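Local coordinates for protein putative (Helicobacter pylori J99, PDB 4R7K) that is of unknown function but belongs to the SRPBCC superfamily, whose helix-grip folds usually enclose a hydrophobic ligand-binding cavity, at residues K35-P39 and G40-N44; F112-D116 and A117-L121. All blocks are in the same frame, centred on the assembly; numbering follows the deposited sequence.

Contact 1: K35-P39 and G40-N44; sequences KKWIP and GETDN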
ATOM      1  N   LYS A  35      21.000  18.134  14.982  1.00 27.76           N
ATOM      2  CA  LYS A  35      21.064  17.227  16.120  1.00 29.36           C
ATOM      3  C   LYS A  35      19.692  16.723  16.569  1.00 29.96           C
ATOM      4  O   LYS A  35      19.496  15.534  16.816  1.00 29.06           O
ATOM      5  CB  LYS A  35      21.719  17.931  17.299  1.00 36.81           C
ATOM      6  CG  LYS A  35      21.929  17.039  18.502  1.00 43.14           C
ATOM      7  CD  LYS A  35      22.314  17.854  19.705  1.00 48.46           C
ATOM      8  CE  LYS A  35      22.561  16.959  20.890  1.00 54.17           C
ATOM      9  NZ  LYS A  35      22.926  17.811  22.045  1.00 59.06           N
ATOM     10  N   LYS A  36      18.764  17.654  16.655  1.00 29.07           N
ATOM     11  CA  LYS A  36      17.394  17.407  17.063  1.00 31.23           C
ATOM     12  C   LYS A  36      16.620  16.377  16.220  1.00 28.75           C
ATOM     13  O   LYS A  36      15.666  15.767  16.706  1.00 29.38           O
ATOM     14  CB  LYS A  36      16.693  18.768  17.005  1.00 34.52           C
ATOM     15  CG  LYS A  36      15.208  18.767  17.151  1.00 40.53           C
ATOM     16  CD  LYS A  36      14.696  20.195  17.199  1.00 42.96           C
ATOM     17  CE  LYS A  36      13.186  20.194  17.294  1.00 47.47           C
ATOM     18  NZ  LYS A  36      12.615  21.576  17.304  1.00 51.80           N
ATOM     19  N   TRP A  37      17.018  16.208  14.962  1.00 23.86           N
ATOM     20  CA  TRP A  37      16.291  15.377  14.001  1.00 22.80           C
ATOM     21  C   TRP A  37      16.969  14.078  13.603  1.00 22.22           C
ATOM     22  O   TRP A  37      16.407  13.317  12.785  1.00 22.45           O
ATOM     23  CB  TRP A  37      16.052  16.198  12.736  1.00 21.95           C
ATOM     24  CG  TRP A  37      15.195  17.389  13.005  1.00 24.35           C
ATOM     25  CD1 TRP A  37      15.575  18.688  12.998  1.00 25.42           C
ATOM     26  CD2 TRP A  37      13.815  17.371  13.398  1.00 24.82           C
ATOM     27  NE1 TRP A  37      14.518  19.489  13.336  1.00 25.00           N
ATOM     28  CE2 TRP A  37      13.423  18.706  13.596  1.00 25.61           C
ATOM     29  CE3 TRP A  37      12.885  16.363  13.602  1.00 25.46           C
ATOM     30  CZ2 TRP A  37      12.124  19.061  13.971  1.00 26.42           C
ATOM     31  CZ3 TRP A  37      11.572  16.716  13.941  1.00 26.61           C
ATOM     32  CH2 TRP A  37      11.213  18.038  14.148  1.00 27.11           C
ATOM     33  N   ILE A  38      18.153  13.831  14.159  1.00 23.22           N
ATOM     34  CA  ILE A  38      18.949  12.618  13.836  1.00 23.49           C
ATOM     35  C   ILE A  38      18.082  11.347  13.842  1.00 20.13           C
ATOM     36  O   ILE A  38      17.382  11.077  14.785  1.00 22.84           O
ATOM     37  CB  ILE A  38      20.155  12.472  14.777  1.00 24.98           C
ATOM     38  CG1 ILE A  38      21.177  13.566  14.467  1.00 27.06           C
ATOM     39  CG2 ILE A  38      20.860  11.119  14.599  1.00 26.22           C
ATOM     40  CD1 ILE A  38      22.289  13.640  15.462  1.00 29.09           C
ATOM     41  N   PRO A  39      18.114  10.597  12.762  1.00 20.93           N
ATOM     42  CA  PRO A  39      17.338   9.392  12.626  1.00 21.50           C
ATOM     43  C   PRO A  39      17.602   8.438  13.785  1.00 23.57           C
ATOM     44  O   PRO A  39      18.759   8.189  14.167  1.00 23.01           O
ATOM     45  CB  PRO A  39      17.796   8.850  11.263  1.00 22.58           C
ATOM     46  CG  PRO A  39      18.117  10.101  10.480  1.00 22.07           C
ATOM     47  CD  PRO A  39      18.741  10.999  11.485  1.00 21.65           C
ATOM     48  N   GLY A  40      16.525   7.962  14.373  1.00 22.58           N
ATOM     49  CA  GLY A  40      16.588   7.099  15.544  1.00 24.99           C
ATOM     50  C   GLY A  40      16.461   7.859  16.847  1.00 24.85           C
ATOM     51  O   GLY A  40      16.246   7.243  17.885  1.00 26.24           O
ATOM     52  N   GLU A  41      16.633   9.182  16.813  1.00 24.07           N
ATOM     53  CA  GLU A  41      16.481  10.007  18.033  1.00 27.07           C
ATOM     54  C   GLU A  41      15.086  10.671  18.109  1.00 28.17           C
ATOM     55  O   GLU A  41      14.821  11.402  19.036  1.00 28.26           O
ATOM     56  CB  GLU A  41      17.554  11.085  18.105  1.00 27.31           C
ATOM     57  CG  GLU A  41      18.987  10.544  18.077  1.00 31.17           C
ATOM     58  CD  GLU A  41      19.389   9.873  19.372  1.00 38.06           C
ATOM     59  OE1 GLU A  41      18.703  10.120  20.393  1.00 33.66           O
ATOM     60  OE2 GLU A  41      20.402   9.112  19.378  1.00 43.02           O
ATOM     61  N   THR A  42      14.223  10.441  17.117  1.00 24.70           N
ATOM     62  CA  THR A  42      12.877  11.021  17.098  1.00 23.37           C
ATOM     63  C   THR A  42      11.796   9.910  17.163  1.00 24.96           C
ATOM     64  O   THR A  42      12.075   8.772  17.588  1.00 26.16           O
ATOM     65  CB  THR A  42      12.690  11.935  15.889  1.00 25.48           C
ATOM     66  OG1 THR A  42      12.840  11.181  14.698  1.00 22.45           O
ATOM     67  CG2 THR A  42      13.713  13.065  15.902  1.00 24.61           C
ATOM     68  N   ASP A  43      10.582  10.219  16.733  1.00 22.90           N
ATOM     69  CA  ASP A  43       9.441   9.306  16.903  1.00 25.75           C
ATOM     70  C   ASP A  43       9.106   8.509  15.663  1.00 26.36           C
ATOM     71  O   ASP A  43       8.450   7.478  15.759  1.00 26.46           O
ATOM     72  CB  ASP A  43       8.227  10.115  17.383  1.00 27.18           C
ATOM     73  CG  ASP A  43       8.444  10.709  18.792  1.00 31.05           C
ATOM     74  OD1 ASP A  43       8.859   9.946  19.689  1.00 32.36           O
ATOM     75  OD2 ASP A  43       8.206  11.929  18.995  1.00 28.82           O
ATOM     76  N   ASN A  44       9.563   8.977  14.504  1.00 22.17           N
ATOM     77  CA  ASN A  44       9.378   8.253  13.263  1.00 23.83           C
ATOM     78  C   ASN A  44      10.456   8.704  12.279  1.00 21.77           C
ATOM     79  O   ASN A  44      10.864   9.886  12.280  1.00 22.26           O
ATOM     80  CB  ASN A  44       7.983   8.500  12.709  1.00 25.06           C
ATOM     81  CG  ASN A  44       7.605   7.559  11.571  1.00 26.15           C
ATOM     82  OD1 ASN A  44       8.069   6.415  11.491  1.00 26.50           O
ATOM     83  ND2 ASN A  44       6.713   8.028  10.704  1.00 24.37           N
TER

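Contact 2: F112-D116 and A117-L121; sequences FELKD and AILRL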
ATOM      1  N   PHE A 112      19.546  24.690   2.048  1.00 25.99           N
ATOM      2  CA  PHE A 112      19.511  24.802   0.607  1.00 26.85           C
ATOM      3  C   PHE A 112      20.930  24.996   0.080  1.00 27.84           C
ATOM      4  O   PHE A 112      21.565  26.041   0.316  1.00 29.60           O
ATOM      5  CB  PHE A 112      18.632  25.962   0.116  1.00 30.26           C
ATOM      6  CG  PHE A 112      18.673  26.116  -1.373  1.00 33.99           C
ATOM      7  CD1 PHE A 112      17.951  25.266  -2.173  1.00 35.64           C
ATOM      8  CD2 PHE A 112      19.488  27.055  -1.966  1.00 40.68           C
ATOM      9  CE1 PHE A 112      18.024  25.345  -3.539  1.00 37.65           C
ATOM     10  CE2 PHE A 112      19.560  27.152  -3.343  1.00 43.17           C
ATOM     11  CZ  PHE A 112      18.836  26.283  -4.126  1.00 40.23           C
ATOM     12  N   GLU A 113      21.431  23.997  -0.620  1.00 27.50           N
ATOM     13  CA  GLU A 113      22.753  24.063  -1.207  1.00 29.46           C
ATOM     14  C   GLU A 113      22.682  23.379  -2.561  1.00 28.08           C
ATOM     15  O   GLU A 113      22.478  22.163  -2.654  1.00 25.51           O
ATOM     16  CB  GLU A 113      23.766  23.378  -0.306  1.00 33.15           C
ATOM     17  CG  GLU A 113      25.193  23.507  -0.824  1.00 39.29           C
ATOM     18  CD  GLU A 113      26.243  22.988   0.156  1.00 44.97           C
ATOM     19  OE1 GLU A 113      27.387  23.505   0.136  1.00 51.46           O
ATOM     20  OE2 GLU A 113      25.928  22.085   0.956  1.00 47.87           O
ATOM     21  N   LEU A 114      22.819  24.165  -3.624  1.00 28.33           N
ATOM     22  CA  LEU A 114      22.722  23.643  -4.975  1.00 28.12           C
ATOM     23  C   LEU A 114      24.041  23.819  -5.684  1.00 29.89           C
ATOM     24  O   LEU A 114      24.506  24.941  -5.855  1.00 31.15           O
ATOM     25  CB  LEU A 114      21.614  24.364  -5.743  1.00 29.63           C
ATOM     26  CG  LEU A 114      21.463  24.001  -7.236  1.00 31.00           C
ATOM     27  CD1 LEU A 114      21.180  22.513  -7.441  1.00 29.06           C
ATOM     28  CD2 LEU A 114      20.372  24.847  -7.884  1.00 34.07           C
ATOM     29  N   LYS A 115      24.627  22.700  -6.091  1.00 30.22           N
ATOM     30  CA  LYS A 115      25.888  22.667  -6.828  1.00 34.26           C
ATOM     31  C   LYS A 115      25.604  22.064  -8.206  1.00 35.17           C
ATOM     32  O   LYS A 115      24.481  21.588  -8.471  1.00 33.19           O
ATOM     33  CB  LYS A 115      26.944  21.862  -6.057  1.00 35.36           C
ATOM     34  CG  LYS A 115      27.146  22.396  -4.643  1.00 38.71           C
ATOM     35  CD  LYS A 115      28.517  22.089  -4.060  1.00 45.42           C
ATOM     36  CE  LYS A 115      28.693  20.627  -3.714  1.00 47.00           C
ATOM     37  NZ  LYS A 115      30.127  20.361  -3.399  1.00 53.38           N
ATOM     38  N   ASP A 116      26.607  22.080  -9.084  1.00 38.18           N
ATOM     39  CA  ASP A 116      26.454  21.536 -10.447  1.00 40.59           C
ATOM     40  C   ASP A 116      25.934  20.095 -10.474  1.00 37.96           C
ATOM     41  O   ASP A 116      25.270  19.706 -11.404  1.00 37.83           O
ATOM     42  CB  ASP A 116      27.800  21.541 -11.202  1.00 44.05           C
ATOM     43  CG  ASP A 116      28.270  22.939 -11.579  1.00 48.20           C
ATOM     44  OD1 ASP A 116      27.480  23.894 -11.455  1.00 50.13           O
ATOM     45  OD2 ASP A 116      29.431  23.074 -12.033  1.00 53.50           O
ATOM     46  N   ALA A 117      26.263  19.299  -9.471  1.00 28.05           N
ATOM     47  CA  ALA A 117      25.866  17.895  -9.501  1.00 28.67           C
ATOM     48  C   ALA A 117      25.181  17.349  -8.249  1.00 26.65           C
ATOM     49  O   ALA A 117      24.977  16.164  -8.157  1.00 25.43           O
ATOM     50  CB  ALA A 117      27.074  17.045  -9.824  1.00 29.73           C
ATOM     51  N   ILE A 118      24.818  18.214  -7.325  1.00 25.95           N
ATOM     52  CA  ILE A 118      24.153  17.785  -6.111  1.00 26.48           C
ATOM     53  C   ILE A 118      23.346  18.910  -5.478  1.00 24.42           C
ATOM     54  O   ILE A 118      23.782  20.084  -5.410  1.00 27.00           O
ATOM     55  CB  ILE A 118      25.160  17.197  -5.102  1.00 27.95           C
ATOM     56  CG1 ILE A 118      24.426  16.808  -3.821  1.00 28.23           C
ATOM     57  CG2 ILE A 118      26.287  18.178  -4.860  1.00 30.63           C
ATOM     58  CD1 ILE A 118      25.226  16.005  -2.804  1.00 28.97           C
ATOM     59  N   LEU A 119      22.134  18.547  -5.067  1.00 23.93           N
ATOM     60  CA  LEU A 119      21.249  19.430  -4.368  1.00 23.04           C
ATOM     61  C   LEU A 119      20.983  18.850  -2.999  1.00 21.10           C
ATOM     62  O   LEU A 119      20.652  17.676  -2.863  1.00 21.09           O
ATOM     63  CB  LEU A 119      19.883  19.550  -5.075  1.00 24.30           C
ATOM     64  CG  LEU A 119      18.786  20.242  -4.242  1.00 23.56           C
ATOM     65  CD1 LEU A 119      19.150  21.689  -4.025  1.00 27.25           C
ATOM     66  CD2 LEU A 119      17.403  20.158  -4.899  1.00 27.12           C
ATOM     67  N   ARG A 120      21.081  19.694  -1.994  1.00 19.81           N
ATOM     68  CA  ARG A 120      20.639  19.390  -0.650  1.00 19.64           C
ATOM     69  C   ARG A 120      19.564  20.399  -0.284  1.00 20.65           C
ATOM     70  O   ARG A 120      19.788  21.624  -0.292  1.00 22.15           O
ATOM     71  CB  ARG A 120      21.794  19.463   0.320  1.00 21.62           C
ATOM     72  CG  ARG A 120      22.796  18.329   0.123  1.00 21.73           C
ATOM     73  CD  ARG A 120      24.087  18.644   0.890  1.00 23.96           C
ATOM     74  NE  ARG A 120      25.085  17.587   0.770  1.00 24.93           N
ATOM     75  CZ  ARG A 120      25.100  16.501   1.525  1.00 24.54           C
ATOM     76  NH1 ARG A 120      24.146  16.292   2.414  1.00 24.95           N
ATOM     77  NH2 ARG A 120      26.041  15.604   1.362  1.00 24.59           N
ATOM     78  N   LEU A 121      18.393  19.894   0.052  1.00 19.90           N
ATOM     79  CA  LEU A 121      17.265  20.754   0.357  1.00 23.62           C
ATOM     80  C   LEU A 121      16.486  20.149   1.514  1.00 22.06           C
ATOM     81  O   LEU A 121      16.273  18.951   1.553  1.00 21.19           O
ATOM     82  CB  LEU A 121      16.341  20.854  -0.863  1.00 22.92           C
ATOM     83  CG  LEU A 121      14.964  21.519  -0.649  1.00 25.47           C
ATOM     84  CD1 LEU A 121      15.176  23.002  -0.441  1.00 26.43           C
ATOM     85  CD2 LEU A 121      14.111  21.303  -1.892  1.00 27.03           C
TER
HETATM   86  O   HOH W   1      24.759  20.445  -2.516  0.50 25.36           O

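Contact 1: K35-P39 and G40-N44
A type II beta turn running from Ile38 to Glu41 closes this contact, and its single backbone bond goes from Glu41 N to Ile38 O at 2.9 Å. Gly40 takes the third position of the turn with a positive phi of 94°, a conformation glycine adopts readily. Around the turn, Ile38 and Glu41 run side by side in the same direction, Ile38 CG2 meeting Glu41 CG at 4.0 Å. The glutamate chain bends at chi2 (-73°), and its carboxylate forms a salt bridge with Lys53 of the second subunit. Thr42 sends its methyl back to the short 3-10 segment 35-37: CG2 lies 3.4 Å from Lys36 O and 4.1 Å from Trp37 CE3, reaching the indole obliquely. A chi1 of 62° sets CG2 anti to the carbonyl carbon, toward Lys36 O, while OG1 is hydrogen-bonded with Ser158 OG, which also bonds Trp37 O. The loop thus rests on strand 150-160, with Trp37 stacking on Tyr138 of strand 136-146, and a classic beta bulge sets Asp43 and Asn44 opposite Gln159 of strand 150-160 as strand 44-53 begins, beside helix 162-169.

Contact 2: F112-D116 and A117-L121
Three backbone hydrogen bonds hold the closing end of the beta hairpin formed by strands 103-114 and 118-126. Glu113 and Arg120 make the antiparallel hydrogen-bonded pair: Glu113 N gives to Arg120 O at 2.9 Å, and Arg120 N returns a bond of the same length to Glu113 O. Nearer the turn, Lys115 N donates to Ile118 O at 2.8 Å. A water donates to both Glu113 O and Ile118 O, so each of those oxygens receives a second bond.

On one face of the sheet the side chains of Glu113 and Arg120 run alongside each other, but their charged ends do not join. Glu113 OE2 is 4.6 Å from Arg120 NE and well out of the guanidinium plane, so any attraction is probably electrostatic only, with no N-H directed at the oxygen. Arg32 takes OE2 in a salt bridge, while Arg120 NH1 bonds Ala30 O. Farther along, Lys115 bends at chi3 (-72°), bringing CE to within 3.6 Å of Ile118 CG2.

The other face of the hairpin carries Phe112, Leu114, Leu119 and Leu121, which pack through apolar atoms. Leu114 and Leu119, a non-hydrogen-bonded pair, meet through Leu114 CD1 and Leu119 CB, and both also pack on Val61 of helix 57-65, which lies against this side of the sheet. Phe112 CE1 touches Leu119 CD1 obliquely at 3.9 Å, whereas Leu121 CD1 comes in at the edge of the ring, in its plane, 4.0 Å from Phe112 CD1.

Contact 1 and contact 2 come in series along the chain, and their centres lie about 23 Å apart; even their nearest atoms are about 11 Å from each other, so they do not touch. What connects them is the antiparallel sheet. Residues 35-44 lead into strand 44-53, an outermost strand within this chain, and lean on its neighbour 150-160; residues 112-121 turn between strands 103-114 and 118-126 farther across. Strand 136-146 lies between the two regions, offering Tyr138 to contact 1 and backbone partners to contact 2. Both regions also reach the second subunit, the former through a salt bridge and the latter by packing of Arg120 on Thr26 of that subunit.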